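Local coordinates for protein Alpha/beta hydrolase (Pseudomonas aeruginosa PAO1, PDB 4R1D) that probably acts as a calcium-binding lipase, a type VI secretion effector called Tle4 that is held in complex with its immunity protein Tli4, at residues Q45-P50 and R199-V204. Numbering follows the deposited sequence.
With CA (calcium ion), chain C.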
ATOM      1  N   GLN A  45      31.031 -15.967 -20.324  1.00 58.85           N
ATOM      2  CA  GLN A  45      29.980 -14.979 -20.104  1.00 58.94           C
ATOM      3  C   GLN A  45      29.433 -14.508 -21.454  1.00 62.18           C
ATOM      4  O   GLN A  45      30.015 -14.824 -22.496  1.00 69.61           O
ATOM      5  CB  GLN A  45      30.522 -13.806 -19.282  1.00 57.57           C
ATOM      6  CG  GLN A  45      31.558 -12.974 -20.009  1.00 66.69           C
ATOM      7  CD  GLN A  45      32.834 -12.817 -19.213  1.00 71.13           C
ATOM      8  OE1 GLN A  45      33.935 -12.898 -19.761  1.00 69.89           O
ATOM      9  NE2 GLN A  45      32.695 -12.588 -17.909  1.00 70.99           N
ATOM     10  N   THR A  46      28.331 -13.756 -21.455  1.00 62.78           N
ATOM     11  CA  THR A  46      27.667 -13.275 -20.242  1.00 55.35           C
ATOM     12  C   THR A  46      26.959 -14.382 -19.459  1.00 54.89           C
ATOM     13  O   THR A  46      26.352 -15.285 -20.036  1.00 54.47           O
ATOM     14  CB  THR A  46      26.647 -12.148 -20.568  1.00 60.06           C
ATOM     15  OG1 THR A  46      27.254 -11.181 -21.434  1.00 61.71           O
ATOM     16  CG2 THR A  46      26.170 -11.454 -19.293  1.00 51.74           C
ATOM     17  N   ALA A  47      27.061 -14.306 -18.136  1.00 43.70           N
ATOM     18  CA  ALA A  47      26.314 -15.181 -17.245  1.00 38.08           C
ATOM     19  C   ALA A  47      25.523 -14.307 -16.282  1.00 33.56           C
ATOM     20  O   ALA A  47      25.943 -14.089 -15.141  1.00 27.74           O
ATOM     21  CB  ALA A  47      27.252 -16.096 -16.487  1.00 38.45           C
ATOM     22  N   PRO A  48      24.385 -13.773 -16.751  1.00 29.97           N
ATOM     23  CA  PRO A  48      23.610 -12.843 -15.925  1.00 23.19           C
ATOM     24  C   PRO A  48      22.993 -13.540 -14.729  1.00 24.39           C
ATOM     25  O   PRO A  48      22.554 -14.685 -14.838  1.00 26.09           O
ATOM     26  CB  PRO A  48      22.521 -12.346 -16.882  1.00 29.43           C
ATOM     27  CG  PRO A  48      22.416 -13.413 -17.918  1.00 30.69           C
ATOM     28  CD  PRO A  48      23.793 -13.956 -18.085  1.00 33.75           C
ATOM     29  N   LEU A  49      22.973 -12.845 -13.593  1.00 19.27           N
ATOM     30  CA  LEU A  49      22.389 -13.369 -12.368  1.00 17.89           C
ATOM     31  C   LEU A  49      21.579 -12.235 -11.747  1.00 20.47           C
ATOM     32  O   LEU A  49      22.118 -11.421 -10.996  1.00 22.18           O
ATOM     33  CB  LEU A  49      23.493 -13.833 -11.404  1.00 16.86           C
ATOM     34  CG  LEU A  49      23.064 -14.641 -10.179  1.00 23.72           C
ATOM     35  CD1 LEU A  49      22.074 -15.690 -10.593  1.00 25.45           C
ATOM     36  CD2 LEU A  49      24.266 -15.294  -9.476  1.00 17.89           C
ATOM     37  N   PRO A  50      20.282 -12.153 -12.079  1.00 16.91           N
ATOM     38  CA  PRO A  50      19.519 -11.004 -11.587  1.00 14.42           C
ATOM     39  C   PRO A  50      19.306 -11.026 -10.078  1.00 14.81           C
ATOM     40  O   PRO A  50      19.010 -12.068  -9.511  1.00 16.25           O
ATOM     41  CB  PRO A  50      18.164 -11.134 -12.312  1.00 16.54           C
ATOM     42  CG  PRO A  50      18.449 -11.963 -13.505  1.00 15.38           C
ATOM     43  CD  PRO A  50      19.501 -12.959 -13.029  1.00 15.98           C
ATOM     44  N   ARG A 199      32.434 -14.358 -11.830  1.00 20.49           N
ATOM     45  CA  ARG A 199      32.148 -14.894 -13.151  1.00 22.22           C
ATOM     46  C   ARG A 199      30.755 -14.521 -13.633  1.00 25.14           C
ATOM     47  O   ARG A 199      30.437 -14.692 -14.810  1.00 26.53           O
ATOM     48  CB  ARG A 199      32.363 -16.405 -13.166  1.00 28.14           C
ATOM     49  CG  ARG A 199      33.805 -16.761 -12.816  1.00 29.56           C
ATOM     50  CD  ARG A 199      34.132 -18.206 -13.121  1.00 45.33           C
ATOM     51  NE  ARG A 199      34.446 -18.981 -11.922  1.00 51.54           N
ATOM     52  CZ  ARG A 199      35.677 -19.230 -11.480  1.00 48.98           C
ATOM     53  NH1 ARG A 199      36.734 -18.759 -12.133  1.00 52.06           N
ATOM     54  NH2 ARG A 199      35.851 -19.951 -10.378  1.00 32.31           N
ATOM     55  N   TYR A 200      29.936 -13.991 -12.726  1.00 18.79           N
ATOM     56  CA  TYR A 200      28.553 -13.637 -13.055  1.00 20.77           C
ATOM     57  C   TYR A 200      28.347 -12.134 -13.183  1.00 24.39           C
ATOM     58  O   TYR A 200      29.053 -11.356 -12.556  1.00 19.59           O
ATOM     59  CB  TYR A 200      27.599 -14.179 -11.993  1.00 20.64           C
ATOM     60  CG  TYR A 200      27.591 -15.675 -11.910  1.00 19.19           C
ATOM     61  CD1 TYR A 200      26.705 -16.430 -12.669  1.00 23.83           C
ATOM     62  CD2 TYR A 200      28.484 -16.340 -11.084  1.00 25.65           C
ATOM     63  CE1 TYR A 200      26.701 -17.812 -12.595  1.00 24.94           C
ATOM     64  CE2 TYR A 200      28.487 -17.713 -11.004  1.00 26.89           C
ATOM     65  CZ  TYR A 200      27.599 -18.443 -11.762  1.00 26.72           C
ATOM     66  OH  TYR A 200      27.614 -19.813 -11.671  1.00 34.27           O
ATOM     67  N   GLN A 201      27.384 -11.730 -14.011  1.00 23.61           N
ATOM     68  CA  GLN A 201      27.010 -10.321 -14.099  1.00 20.12           C
ATOM     69  C   GLN A 201      25.720 -10.084 -13.321  1.00 21.54           C
ATOM     70  O   GLN A 201      24.643 -10.544 -13.719  1.00 22.24           O
ATOM     71  CB  GLN A 201      26.837  -9.879 -15.558  1.00 26.37           C
ATOM     72  CG  GLN A 201      28.117  -9.939 -16.392  1.00 38.40           C
ATOM     73  CD  GLN A 201      28.488 -11.354 -16.811  1.00 43.51           C
ATOM     74  OE1 GLN A 201      27.656 -12.257 -16.785  1.00 46.42           O
ATOM     75  NE2 GLN A 201      29.744 -11.551 -17.198  1.00 48.08           N
ATOM     76  N   PHE A 202      25.830  -9.381 -12.200  1.00 20.52           N
ATOM     77  CA  PHE A 202      24.668  -9.126 -11.366  1.00 15.60           C
ATOM     78  C   PHE A 202      24.046  -7.819 -11.814  1.00 17.93           C
ATOM     79  O   PHE A 202      24.757  -6.870 -12.113  1.00 19.01           O
ATOM     80  CB  PHE A 202      25.072  -9.015  -9.900  1.00 15.53           C
ATOM     81  CG  PHE A 202      25.739 -10.247  -9.356  1.00 16.43           C
ATOM     82  CD1 PHE A 202      25.000 -11.213  -8.686  1.00 15.50           C
ATOM     83  CD2 PHE A 202      27.105 -10.445  -9.516  1.00 19.39           C
ATOM     84  CE1 PHE A 202      25.613 -12.349  -8.181  1.00 18.33           C
ATOM     85  CE2 PHE A 202      27.724 -11.585  -9.013  1.00 17.66           C
ATOM     86  CZ  PHE A 202      26.979 -12.531  -8.342  1.00 17.71           C
ATOM     87  N   ASP A 203      22.723  -7.783 -11.872  1.00 16.17           N
ATOM     88  CA  ASP A 203      21.972  -6.552 -12.127  1.00 15.88           C
ATOM     89  C   ASP A 203      20.821  -6.501 -11.125  1.00 13.49           C
ATOM     90  O   ASP A 203      20.126  -7.501 -10.938  1.00 15.42           O
ATOM     91  CB  ASP A 203      21.349  -6.576 -13.521  1.00 14.65           C
ATOM     92  CG  ASP A 203      22.356  -6.354 -14.637  1.00 22.52           C
ATOM     93  OD1 ASP A 203      23.391  -5.694 -14.416  1.00 21.87           O
ATOM     94  OD2 ASP A 203      22.082  -6.821 -15.764  1.00 23.43           O
ATOM     95  N   VAL A 204      20.608  -5.347 -10.504  1.00 13.56           N
ATOM     96  CA  VAL A 204      19.533  -5.218  -9.513  1.00 16.38           C
ATOM     97  C   VAL A 204      18.255  -4.696 -10.164  1.00 17.17           C
ATOM     98  O   VAL A 204      18.253  -3.608 -10.738  1.00 18.11           O
ATOM     99  CB  VAL A 204      19.922  -4.251  -8.387  1.00 14.23           C
ATOM    100  CG1 VAL A 204      18.791  -4.151  -7.355  1.00 15.10           C
ATOM    101  CG2 VAL A 204      21.242  -4.706  -7.709  1.00 15.02           C
TER
HETATM  102 CA    CA C 601      25.292  -4.776 -13.137  1.00 22.22          CA
HETATM  103  O   HOH W   1      25.012  -2.938 -14.917  1.00 29.64           O
HETATM  104  O   HOH W   2      26.578  -5.900 -15.148  1.00 28.46           O
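L49 touches two rings of 199-204: its CD2 lies over one face of the Y200 ring, 4.1 Å from CG, and reaches CE1 of F202 obliquely at 3.5 Å. L49 CG stands anti to the backbone N (chi1 -169°), and the side chain runs beside that of F202, pointing the same way. This is the tight side of the contact, closed by helix 542-556, whose T556 touches all three residues. A47 extends it, its CB packing 3.9 Å from Y200 CD1 while its carbonyl oxygen lies at the edge of that ring. The backbones join as parallel strands through two hydrogen bonds that enclose the P48–Q201 pair: Q201 N gives to A47 O (3.0 Å), L49 N to Q201 O (2.8 Å). Farther on, F202 CA makes a CA-H...O contact with L49 O, and a backbone bond between D203 and V51 carries the pairing on. D203 N, 3.8 Å from L49 O, is buried without a partner. The solvent side is different in kind. There T46 and the poorly ordered Q45 lie against the Q201 side chain, which folds back at chi2 (77°) across the start of 45-50; the orientation of its amide is uncertain. On the sheet face shared with P48, Q201 and P50, D203 turns OD1 to the calcium ion (2.5 Å), which F202 binds through its backbone O (2.4 Å); E152, D156 and two waters are further ligands. D203 OD2 is held by Y234 of helix 215-238. Strand 201-206 is an edge strand, within this chain, of the parallel central sheet, next to 48-54, as in the alpha/beta-hydrolase fold, with the calcium site at its start.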